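Long-range contacts in pectate lyase/Amb allergen (Acidovorax citrulli, PDB 4HWV), which probably cleaves the pectate chains of plant cell walls as a secreted, calcium-binding lyase of polysaccharide lyase family 1: residues Leu53-Leu57 with Lys79-Ile83; Pro191-Ile195 with His233-Trp238; Tyr352-Asp358 with Ser385-Arg391; Pro395-Ala399 with Ala436-Ala441. All coordinates share one frame; numbering follows the deposited sequence. Where two conformers were deposited one is given.

Interactions 1 and 4 are apolar packing of a helix on other parts of the chain, whereas interactions 2 and 3 are parallel strand pairings held mainly by backbone hydrogen bonds. Interaction 1 is wholly buried; the other three each combine buried side chains with a more exposed margin. Interactions 1, 2 and 3 use strands of the same right-handed beta-helix, with 1 and 3 on opposite sides of the chain's centre, about 40 Å apart between centres. Interaction 2 lies nearest the calcium site, the H233 side chain about 12 Å from the ion. Interactions 3 and 4 touch directly: a 2.8 Å salt bridge from R391 NH1 to D397 OD2 links their two loops.

Interaction 1 (Leu53-Leu57 with Lys79-Ile83); sequences LIQAL and KVIRI
Helix L53-L57 runs almost antiparallel to strand K79-I83, the segment axes at 169° and 9.4 Å apart at closest approach, with A56 nearest to I81. I81 carries the contact: its CD1 enters between two helix side chains, 3.7 Å from A56 CB and 3.6 Å from L57 CD2. With CG1 anti to the carbonyl carbon (chi1 -60°), the long branch of I81 reaches the helix, while its CG2 turns along the strand and meets L53 CD1 at 4.1 Å. The side chains of both leucines cross that of I81 at about a right angle. L53 CD1 also comes within 4.4 Å of I83 CD1, a looser apolar touch. In the right-handed parallel beta-helix of pectate lyases a helix near the N-terminus covers the open end of the coil, and helix 50-57 fits that role: I54 and L57 also rest on I161, and A56 on V47. K79 closes the contact at the C-terminal end of the helix. Bent at chi3 and chi4, its aliphatic chain curls past the helix end, CD 3.8 Å from A56 O, and delivers NZ to the carbonyl oxygens of A77 and D75 and to T167 OG1, so the buried ammonium is satisfied by several oxygens.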
loop_
_atom_site.group_PDB
_atom_site.type_symbol
_atom_site.label_atom_id
_atom_site.label_comp_id
_atom_site.label_asym_id
_atom_site.label_seq_id
_atom_site.Cartn_x
_atom_site.Cartn_y
_atom_site.Cartn_z
ATOM N N LEU A 53 3.398 20.702 -13.802
ATOM C CA LEU A 53 4.665 20.702 -13.068
ATOM C C LEU A 53 5.844 20.934 -14.032
ATOM O O LEU A 53 6.718 21.773 -13.781
ATOM C CB LEU A 53 4.830 19.370 -12.332
ATOM C CG LEU A 53 6.197 19.174 -11.676
ATOM C CD1 LEU A 53 6.507 20.204 -10.596
ATOM C CD2 LEU A 53 6.249 17.776 -11.071
ATOM N N ILE A 54 5.870 20.187 -15.133
ATOM C CA ILE A 54 6.929 20.356 -16.127
ATOM C C ILE A 54 6.936 21.774 -16.714
ATOM O O ILE A 54 7.993 22.390 -16.827
ATOM C CB ILE A 54 6.832 19.281 -17.225
ATOM C CG1 ILE A 54 7.192 17.921 -16.634
ATOM C CG2 ILE A 54 7.736 19.626 -18.426
ATOM C CD1 ILE A 54 6.742 16.743 -17.494
ATOM N N GLN A 55 5.770 22.316 -17.078
ATOM C CA GLN A 55 5.776 23.667 -17.629
ATOM C C GLN A 55 6.312 24.685 -16.615
ATOM O O GLN A 55 7.015 25.631 -16.978
ATOM C CB GLN A 55 4.392 24.100 -18.126
ATOM C CG GLN A 55 3.885 23.339 -19.350
ATOM C CD GLN A 55 4.788 23.424 -20.579
ATOM O OE1 GLN A 55 5.755 24.194 -20.636
ATOM N NE2 GLN A 55 4.473 22.602 -21.575
ATOM N N ALA A 56 5.994 24.510 -15.339
ATOM C CA ALA A 56 6.516 25.424 -14.324
ATOM C C ALA A 56 8.043 25.325 -14.248
ATOM O O ALA A 56 8.762 26.335 -14.216
ATOM C CB ALA A 56 5.870 25.147 -12.975
ATOM N N LEU A 57 8.550 24.099 -14.253
ATOM C CA LEU A 57 9.998 23.891 -14.187
ATOM C C LEU A 57 10.717 24.424 -15.423
ATOM O O LEU A 57 11.889 24.814 -15.350
ATOM C CB LEU A 57 10.301 22.397 -14.010
ATOM C CG LEU A 57 9.863 21.790 -12.673
ATOM C CD1 LEU A 57 9.901 20.282 -12.742
ATOM C CD2 LEU A 57 10.721 22.275 -11.509
ATOM N N LYS A 79 11.955 30.461 -8.993
ATOM C CA LYS A 79 10.564 30.069 -9.180
ATOM C C LYS A 79 10.042 29.388 -7.928
ATOM O O LYS A 79 10.769 28.687 -7.210
ATOM C CB LYS A 79 10.405 29.135 -10.391
ATOM C CG LYS A 79 11.015 27.742 -10.168
ATOM C CD LYS A 79 11.229 26.945 -11.445
ATOM C CE LYS A 79 12.350 27.507 -12.307
ATOM N NZ LYS A 79 13.660 27.600 -11.555
ATOM N N VAL A 80 8.750 29.576 -7.689
ATOM C CA VAL A 80 8.049 28.937 -6.593
ATOM C C VAL A 80 6.908 28.148 -7.185
ATOM O O VAL A 80 6.041 28.695 -7.871
ATOM C CB VAL A 80 7.533 29.978 -5.580
ATOM C CG1 VAL A 80 6.623 29.321 -4.549
ATOM C CG2 VAL A 80 8.722 30.672 -4.916
ATOM N N ILE A 81 6.930 26.837 -6.935
ATOM C CA ILE A 81 5.967 25.918 -7.523
ATOM C C ILE A 81 5.244 25.226 -6.368
ATOM O O ILE A 81 5.847 24.453 -5.611
ATOM C CB ILE A 81 6.668 24.876 -8.432
ATOM C CG1 ILE A 81 7.423 25.579 -9.568
ATOM C CG2 ILE A 81 5.651 23.885 -8.970
ATOM C CD1 ILE A 81 8.391 24.676 -10.309
ATOM N N ARG A 82 3.952 25.519 -6.234
ATOM C CA ARG A 82 3.147 24.945 -5.165
ATOM C C ARG A 82 2.380 23.747 -5.698
ATOM O O ARG A 82 1.818 23.802 -6.791
ATOM C CB ARG A 82 2.209 25.990 -4.562
ATOM C CG ARG A 82 2.982 27.147 -3.955
ATOM C CD ARG A 82 2.147 28.046 -3.059
ATOM N NE ARG A 82 2.953 29.180 -2.618
ATOM C CZ ARG A 82 3.692 29.205 -1.509
ATOM N NH1 ARG A 82 3.745 28.162 -0.682
ATOM N NH2 ARG A 82 4.395 30.295 -1.241
ATOM N N ILE A 83 2.396 22.653 -4.935
ATOM C CA ILE A 83 1.759 21.414 -5.367
ATOM C C ILE A 83 0.356 21.322 -4.767
ATOM O O ILE A 83 0.197 21.259 -3.544
ATOM C CB ILE A 83 2.563 20.173 -4.909
ATOM C CG1 ILE A 83 4.052 20.321 -5.273
ATOM C CG2 ILE A 83 1.898 18.877 -5.430
ATOM C CD1 ILE A 83 4.324 20.495 -6.746
#

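Interaction 2 (Pro191-Ile195 with His233-Trp238); sequences PVANI and HASHVW
P191 leads in, its ring flanking the H233 carbonyl, CB 3.6 Å from H233 O. V192 begins the parallel pairing: its N donates to H233 O (2.9 Å), and its carbonyl receives S235 N at 3.1 Å, the donor tilted 18° from the carbonyl plane. With V192 CG1 anti to the carbonyl carbon (chi1 -59°), CG2 falls between the backbone N and that carbon, 3.5 Å from A234 CB on the face that I195 and V237 share. A193 turns to the other face beside S235, its own N bonded to D165 OD2. At N194 and H236 both chains adopt positive phi, and the strands turn a corner together. This is the sharp bend of the right-handed parallel beta-helix, where N194 ND2 bonds to N166 OD1 one coil earlier, an asparagine pair in the manner of the family's asparagine ladder, while N194 OD1 accepts T34 N. The H236 ring stacks on Y289 one coil later. N194 N donates to S235 O, and I195 N to H236 O in the carbonyl plane (3.0 Å). Beyond the bend I195 O accepts W238 N at 2.9 Å. The I195 side chain packs inward, CB 4.4 Å from V237 CG2, and L185 touches I195, A234 and V237. The H233 side chain, at the other end, is about 12 Å from the bound calcium ion.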
loop_
_atom_site.group_PDB
_atom_site.type_symbol
_atom_site.label_atom_id
_atom_site.label_comp_id
_atom_site.label_asym_id
_atom_site.label_seq_id
_atom_site.Cartn_x
_atom_site.Cartn_y
_atom_site.Cartn_z
ATOM N N PRO A 191 24.379 21.090 -14.630
ATOM C CA PRO A 191 24.286 21.044 -13.172
ATOM C C PRO A 191 23.574 22.283 -12.666
ATOM O O PRO A 191 23.499 23.303 -13.366
ATOM C CB PRO A 191 25.751 21.040 -12.734
ATOM C CG PRO A 191 26.483 20.496 -13.897
ATOM C CD PRO A 191 25.776 21.057 -15.091
ATOM N N VAL A 192 23.056 22.198 -11.454
ATOM C CA VAL A 192 22.201 23.232 -10.904
ATOM C C VAL A 192 22.587 23.538 -9.463
ATOM O O VAL A 192 23.326 22.791 -8.823
ATOM C CB VAL A 192 20.704 22.797 -10.917
ATOM C CG1 VAL A 192 20.259 22.481 -12.349
ATOM C CG2 VAL A 192 20.480 21.600 -9.985
ATOM N N ALA A 193 22.044 24.622 -8.937
ATOM C CA ALA A 193 22.208 24.942 -7.530
ATOM C C ALA A 193 20.929 25.545 -6.994
ATOM O O ALA A 193 20.135 26.121 -7.748
ATOM C CB ALA A 193 23.354 25.934 -7.327
ATOM N N ASN A 194 20.757 25.428 -5.679
ATOM C CA ASN A 194 19.816 26.252 -4.916
ATOM C C ASN A 194 18.358 25.788 -5.056
ATOM O O ASN A 194 17.543 26.419 -5.743
ATOM C CB ASN A 194 19.978 27.729 -5.258
ATOM C CG ASN A 194 19.252 28.598 -4.276
ATOM O OD1 ASN A 194 19.144 28.238 -3.090
ATOM N ND2 ASN A 194 18.754 29.754 -4.738
ATOM N N ILE A 195 18.036 24.676 -4.394
ATOM C CA ILE A 195 16.726 24.032 -4.523
ATOM C C ILE A 195 16.160 23.752 -3.136
ATOM O O ILE A 195 16.889 23.288 -2.246
ATOM C CB ILE A 195 16.839 22.727 -5.343
ATOM C CG1 ILE A 195 17.150 23.053 -6.811
ATOM C CG2 ILE A 195 15.558 21.895 -5.225
ATOM C CD1 ILE A 195 17.635 21.847 -7.628
ATOM N N HIS A 233 23.840 16.208 -9.415
ATOM C CA HIS A 233 24.363 17.395 -10.116
ATOM C C HIS A 233 23.756 18.663 -9.571
ATOM O O HIS A 233 23.503 19.600 -10.318
ATOM C CB HIS A 233 24.137 17.308 -11.635
ATOM C CG HIS A 233 24.829 16.139 -12.258
ATOM N ND1 HIS A 233 26.193 16.114 -12.464
ATOM C CD2 HIS A 233 24.359 14.937 -12.678
ATOM C CE1 HIS A 233 26.533 14.946 -12.986
ATOM N NE2 HIS A 233 25.438 14.219 -13.137
ATOM N N ALA A 234 23.549 18.692 -8.260
ATOM C CA ALA A 234 23.032 19.885 -7.592
ATOM C C ALA A 234 23.823 20.185 -6.345
ATOM O O ALA A 234 24.201 19.277 -5.608
ATOM C CB ALA A 234 21.558 19.728 -7.225
ATOM N N SER A 235 24.057 21.474 -6.113
ATOM C CA SER A 235 24.667 21.978 -4.887
ATOM C C SER A 235 23.652 22.870 -4.184
ATOM O O SER A 235 22.946 23.626 -4.859
ATOM C CB SER A 235 25.891 22.826 -5.228
ATOM O OG SER A 235 26.463 23.397 -4.064
ATOM N N HIS A 236 23.610 22.829 -2.852
ATOM C CA HIS A 236 22.735 23.709 -2.043
ATOM C C HIS A 236 21.266 23.337 -2.181
ATOM O O HIS A 236 20.507 23.930 -2.958
ATOM C CB HIS A 236 23.025 25.191 -2.285
ATOM C CG HIS A 236 24.289 25.632 -1.639
ATOM N ND1 HIS A 236 25.506 25.580 -2.275
ATOM C CD2 HIS A 236 24.540 26.054 -0.381
ATOM C CE1 HIS A 236 26.448 26.010 -1.455
ATOM N NE2 HIS A 236 25.891 26.291 -0.294
ATOM N N VAL A 237 20.912 22.294 -1.438
ATOM C CA VAL A 237 19.617 21.640 -1.551
ATOM C C VAL A 237 19.072 21.424 -0.148
ATOM O O VAL A 237 19.761 20.840 0.694
ATOM C CB VAL A 237 19.741 20.266 -2.276
ATOM C CG1 VAL A 237 18.404 19.549 -2.300
ATOM C CG2 VAL A 237 20.281 20.441 -3.703
ATOM N N TRP A 238 17.851 21.896 0.089
ATOM C CA TRP A 238 17.215 21.778 1.389
ATOM C C TRP A 238 15.899 21.015 1.218
ATOM O O TRP A 238 14.971 21.485 0.529
ATOM C CB TRP A 238 16.958 23.167 1.985
ATOM C CG TRP A 238 16.406 23.131 3.392
ATOM C CD1 TRP A 238 16.747 22.262 4.399
ATOM C CD2 TRP A 238 15.399 24.002 3.935
ATOM N NE1 TRP A 238 16.031 22.557 5.535
ATOM C CE2 TRP A 238 15.198 23.622 5.282
ATOM C CE3 TRP A 238 14.652 25.083 3.413
ATOM C CZ2 TRP A 238 14.258 24.256 6.107
ATOM C CZ3 TRP A 238 13.732 25.718 4.249
ATOM C CH2 TRP A 238 13.532 25.291 5.564
#

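Interaction 3 (Tyr352-Asp358 with Ser385-Arg391); sequences YYENTRD and SLAGPDR
Neighbouring coils of the parallel beta-helix pair here, strand 352-356 running parallel to strand 385-387 with axes 1° apart. Four backbone bonds alternate between the segments: S385 N to Y353 O, N355 N to S385 O, A387 N to N355 O and R357 N to A387 O (2.9 Å). The last donor stands 42° out of the carbonyl plane as the chain leaves the strand. S385 CB meets the edge of the Y352 ring, near its plane and 3.6 Å from Y352 OH. On the face of N355, L386, its CG anti to the backbone N, lays CD1 4.1 Å from N355 CB; the same methyl also lies 3.9 Å from R357 CG. N355 OD1 accepts T356 N, while its ND2 reaches Y363 O, so both ends of this buried amide are held. T356 OG1 accepts D358 N at 3.1 Å, an ST turn that swings D358 over P389, their side chains crossing at about a right angle. R357 and R391 stack their guanidinium groups face to face, centres 3.7 Å apart and planes at 16°. The carboxylate of D397, salt-bridged to R391, probably offsets the charge of the pair. Such in-register parallel pairing, followed by loops that leave the coil, is typical of the pectate lyase beta-helix.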
loop_
_atom_site.group_PDB
_atom_site.type_symbol
_atom_site.label_atom_id
_atom_site.label_comp_id
_atom_site.label_asym_id
_atom_site.label_seq_id
_atom_site.Cartn_x
_atom_site.Cartn_y
_atom_site.Cartn_z
ATOM N N TYR A 352 15.321 10.063 14.738
ATOM C CA TYR A 352 14.687 8.951 15.438
ATOM C C TYR A 352 14.544 7.793 14.463
ATOM O O TYR A 352 13.794 7.882 13.484
ATOM C CB TYR A 352 13.308 9.366 15.947
ATOM C CG TYR A 352 12.501 8.258 16.585
ATOM C CD1 TYR A 352 13.111 7.242 17.314
ATOM C CD2 TYR A 352 11.120 8.253 16.497
ATOM C CE1 TYR A 352 12.364 6.239 17.908
ATOM C CE2 TYR A 352 10.363 7.250 17.086
ATOM C CZ TYR A 352 10.997 6.251 17.794
ATOM O OH TYR A 352 10.255 5.266 18.408
ATOM N N TYR A 353 15.279 6.717 14.734
ATOM C CA TYR A 353 15.183 5.475 13.982
ATOM C C TYR A 353 14.228 4.551 14.710
ATOM O O TYR A 353 14.361 4.344 15.919
ATOM C CB TYR A 353 16.538 4.790 13.943
ATOM C CG TYR A 353 17.640 5.511 13.203
ATOM C CD1 TYR A 353 18.368 6.555 13.797
ATOM C CD2 TYR A 353 18.001 5.110 11.920
ATOM C CE1 TYR A 353 19.413 7.174 13.110
ATOM C CE2 TYR A 353 19.030 5.723 11.232
ATOM C CZ TYR A 353 19.744 6.743 11.828
ATOM O OH TYR A 353 20.775 7.348 11.149
ATOM N N GLU A 354 13.295 3.966 13.973
ATOM C CA GLU A 354 12.270 3.128 14.563
ATOM C C GLU A 354 11.962 1.957 13.645
ATOM O O GLU A 354 11.495 2.151 12.514
ATOM C CB GLU A 354 10.999 3.947 14.820
ATOM C CG GLU A 354 9.874 3.148 15.475
ATOM C CD GLU A 354 8.582 3.931 15.685
ATOM O OE1 GLU A 354 8.459 5.055 15.155
ATOM O OE2 GLU A 354 7.688 3.404 16.369
ATOM N N ASN A 355 12.217 0.741 14.122
ATOM C CA ASN A 355 11.981 -0.448 13.307
ATOM C C ASN A 355 12.020 -1.680 14.201
ATOM O O ASN A 355 12.179 -1.574 15.434
ATOM C CB ASN A 355 13.028 -0.556 12.176
ATOM C CG ASN A 355 12.520 -1.349 10.955
ATOM O OD1 ASN A 355 11.499 -2.032 11.031
ATOM N ND2 ASN A 355 13.259 -1.289 9.843
ATOM N N THR A 356 11.876 -2.841 13.572
ATOM C CA THR A 356 12.094 -4.112 14.234
ATOM C C THR A 356 13.018 -4.966 13.384
ATOM O O THR A 356 13.072 -4.803 12.168
ATOM C CB THR A 356 10.776 -4.854 14.473
ATOM O OG1 THR A 356 11.058 -6.104 15.126
ATOM C CG2 THR A 356 10.030 -5.122 13.163
ATOM N N ARG A 357 13.717 -5.899 14.026
ATOM C CA ARG A 357 14.521 -6.883 13.311
ATOM C C ARG A 357 13.711 -8.116 12.941
ATOM O O ARG A 357 14.225 -8.992 12.260
ATOM C CB ARG A 357 15.732 -7.297 14.158
ATOM C CG ARG A 357 16.771 -6.169 14.319
ATOM C CD ARG A 357 18.064 -6.643 14.988
ATOM N NE ARG A 357 18.758 -7.635 14.171
ATOM C CZ ARG A 357 18.760 -8.943 14.423
ATOM N NH1 ARG A 357 18.124 -9.430 15.490
ATOM N NH2 ARG A 357 19.405 -9.771 13.606
ATOM N N ASP A 358 12.460 -8.190 13.398
ATOM C CA ASP A 358 11.589 -9.333 13.123
ATOM C C ASP A 358 11.585 -9.643 11.624
ATOM O O ASP A 358 11.194 -8.798 10.821
ATOM C CB ASP A 358 10.170 -9.000 13.604
ATOM C CG ASP A 358 9.217 -10.192 13.546
ATOM O OD1 ASP A 358 9.370 -11.069 12.673
ATOM O OD2 ASP A 358 8.288 -10.241 14.384
ATOM N N SER A 385 14.937 3.069 18.321
ATOM C CA SER A 385 14.045 2.068 18.893
ATOM C C SER A 385 14.022 0.899 17.931
ATOM O O SER A 385 13.472 1.009 16.837
ATOM C CB SER A 385 12.630 2.618 19.022
ATOM O OG SER A 385 11.739 1.583 19.408
ATOM N N LEU A 386 14.632 -0.204 18.332
ATOM C CA LEU A 386 14.819 -1.336 17.441
ATOM C C LEU A 386 14.361 -2.582 18.173
ATOM O O LEU A 386 15.062 -3.086 19.061
ATOM C CB LEU A 386 16.287 -1.422 16.998
ATOM C CG LEU A 386 16.616 -2.503 15.964
ATOM C CD1 LEU A 386 15.650 -2.432 14.789
ATOM C CD2 LEU A 386 18.038 -2.328 15.480
ATOM N N ALA A 387 13.163 -3.045 17.821
ATOM C CA ALA A 387 12.569 -4.220 18.441
ATOM C C ALA A 387 13.062 -5.498 17.783
ATOM O O ALA A 387 13.854 -5.471 16.847
ATOM C CB ALA A 387 11.048 -4.133 18.365
ATOM N N GLY A 388 12.579 -6.627 18.277
ATOM C CA GLY A 388 12.918 -7.895 17.664
ATOM C C GLY A 388 12.602 -9.017 18.626
ATOM O O GLY A 388 12.928 -8.934 19.814
ATOM N N PRO A 389 11.942 -10.074 18.131
ATOM C CA PRO A 389 11.532 -11.176 18.999
ATOM C C PRO A 389 12.694 -12.097 19.354
ATOM O O PRO A 389 12.553 -12.885 20.286
ATOM C CB PRO A 389 10.520 -11.931 18.131
ATOM C CG PRO A 389 10.985 -11.680 16.739
ATOM C CD PRO A 389 11.436 -10.245 16.756
ATOM N N ASP A 390 13.813 -12.022 18.640
ATOM C CA ASP A 390 14.846 -13.053 18.819
ATOM C C ASP A 390 15.894 -12.734 19.885
ATOM O O ASP A 390 16.247 -13.582 20.703
ATOM C CB ASP A 390 15.530 -13.379 17.486
ATOM N N ARG A 391 16.399 -11.511 19.863
ATOM C CA ARG A 391 17.468 -11.103 20.773
ATOM C C ARG A 391 17.462 -9.582 20.865
ATOM O O ARG A 391 16.961 -8.911 19.965
ATOM C CB ARG A 391 18.826 -11.563 20.237
ATOM C CG ARG A 391 19.261 -10.858 18.950
ATOM C CD ARG A 391 20.772 -10.869 18.808
ATOM N NE ARG A 391 21.224 -10.514 17.466
ATOM C CZ ARG A 391 21.396 -9.264 17.036
ATOM N NH1 ARG A 391 21.131 -8.234 17.839
ATOM N NH2 ARG A 391 21.824 -9.040 15.799
HETATM O O HOH W 1 10.621 -0.187 17.523
#

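Interaction 4 (Pro395-Ala399 with Ala436-Ala441); sequences PADVA and ADLTAA
L438 packs tightly against V398 and A399. Its CD2 lies 3.7 Å from both V398 CB and V398 CG1, and its CB sits 3.9 Å from A399 CB. With CG anti to the carbonyl carbon (chi1 -59°), the leucine reaches off the helix to the inner side of the 395-399 bend, the side chains of V398 and L438 crossing at a slant and F424 flanking L438 and A399. The P395 ring packs on buried A436, CG to CB 3.9 Å, and faces L438. The bend is kept compact by P395 O, which accepts both V398 N (2.9 Å) and, more distantly, A399 N. The contact thus lays the first turn of helix 438-445 over the loop that leads into strand 399-401, an outermost strand of one parallel face of the beta-helix. On the solvent side, exposed A396 and D437 contribute little: A441 CB comes close to A396 CA, at 3.7 Å, but over a small area. D437 turns away from the loop and serves the helix instead as its N-cap, D437 OD1 taking A440 N at 3.1 Å from well above the carboxylate plane. A second aspartate, D426, accepts L438 N and the T439 hydroxyl.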
loop_
_atom_site.group_PDB
_atom_site.type_symbol
_atom_site.label_atom_id
_atom_site.label_comp_id
_atom_site.label_asym_id
_atom_site.label_seq_id
_atom_site.Cartn_x
_atom_site.Cartn_y
_atom_site.Cartn_z
ATOM N N PRO A 395 24.655 -2.300 19.553
ATOM C CA PRO A 395 25.267 -1.214 18.780
ATOM C C PRO A 395 25.741 -1.674 17.411
ATOM O O PRO A 395 25.610 -0.916 16.462
ATOM C CB PRO A 395 26.431 -0.778 19.670
ATOM C CG PRO A 395 25.902 -1.013 21.061
ATOM C CD PRO A 395 25.156 -2.319 20.944
ATOM N N ALA A 396 26.255 -2.897 17.312
ATOM C CA ALA A 396 26.707 -3.424 16.030
ATOM C C ALA A 396 25.609 -3.579 14.985
ATOM O O ALA A 396 25.915 -3.716 13.809
ATOM C CB ALA A 396 27.442 -4.739 16.228
ATOM N N ASP A 397 24.338 -3.569 15.398
ATOM C CA ASP A 397 23.241 -3.598 14.427
ATOM C C ASP A 397 23.001 -2.222 13.820
ATOM O O ASP A 397 22.319 -2.098 12.800
ATOM C CB ASP A 397 21.926 -4.061 15.073
ATOM C CG ASP A 397 22.002 -5.471 15.631
ATOM O OD1 ASP A 397 22.508 -6.381 14.935
ATOM O OD2 ASP A 397 21.545 -5.673 16.769
ATOM N N VAL A 398 23.544 -1.192 14.464
ATOM C CA VAL A 398 23.179 0.192 14.163
ATOM C C VAL A 398 24.248 0.944 13.373
ATOM O O VAL A 398 23.938 1.877 12.636
ATOM C CB VAL A 398 22.801 0.946 15.466
ATOM C CG1 VAL A 398 22.424 2.408 15.204
ATOM C CG2 VAL A 398 21.659 0.216 16.162
ATOM N N ALA A 399 25.506 0.531 13.506
ATOM C CA ALA A 399 26.564 1.109 12.687
ATOM C C ALA A 399 27.531 0.026 12.263
ATOM O O ALA A 399 27.858 -0.861 13.051
ATOM C CB ALA A 399 27.303 2.201 13.441
ATOM N N ALA A 436 24.491 3.832 23.522
ATOM C CA ALA A 436 25.121 2.871 22.617
ATOM C C ALA A 436 26.360 3.504 22.006
ATOM O O ALA A 436 26.295 4.578 21.430
ATOM C CB ALA A 436 24.145 2.475 21.523
ATOM N N ASP A 437 27.492 2.835 22.138
ATOM C CA ASP A 437 28.744 3.326 21.577
ATOM C C ASP A 437 28.895 2.821 20.144
ATOM O O ASP A 437 29.422 1.736 19.911
ATOM C CB ASP A 437 29.933 2.854 22.434
ATOM C CG ASP A 437 31.263 3.451 21.995
ATOM O OD1 ASP A 437 31.338 4.026 20.888
ATOM O OD2 ASP A 437 32.234 3.349 22.784
ATOM N N LEU A 438 28.448 3.601 19.174
ATOM C CA LEU A 438 28.508 3.139 17.789
ATOM C C LEU A 438 29.936 3.105 17.280
ATOM O O LEU A 438 30.275 2.278 16.445
ATOM C CB LEU A 438 27.660 4.023 16.859
ATOM C CG LEU A 438 26.167 4.112 17.200
ATOM C CD1 LEU A 438 25.440 4.993 16.187
ATOM C CD2 LEU A 438 25.497 2.728 17.292
ATOM N N THR A 439 30.778 4.012 17.778
ATOM C CA THR A 439 32.165 4.059 17.322
ATOM C C THR A 439 32.900 2.747 17.626
ATOM O O THR A 439 33.646 2.243 16.795
ATOM C CB THR A 439 32.906 5.260 17.923
ATOM O OG1 THR A 439 32.256 6.470 17.519
ATOM C CG2 THR A 439 34.348 5.290 17.451
ATOM N N ALA A 440 32.665 2.185 18.807
ATOM C CA ALA A 440 33.261 0.903 19.163
ATOM C C ALA A 440 32.816 -0.194 18.196
ATOM O O ALA A 440 33.619 -1.042 17.783
ATOM C CB ALA A 440 32.930 0.539 20.610
ATOM N N ALA A 441 31.542 -0.175 17.822
ATOM C CA ALA A 441 31.042 -1.146 16.852
ATOM C C ALA A 441 31.696 -0.953 15.491
ATOM O O ALA A 441 32.063 -1.917 14.823
ATOM C CB ALA A 441 29.531 -1.078 16.738
#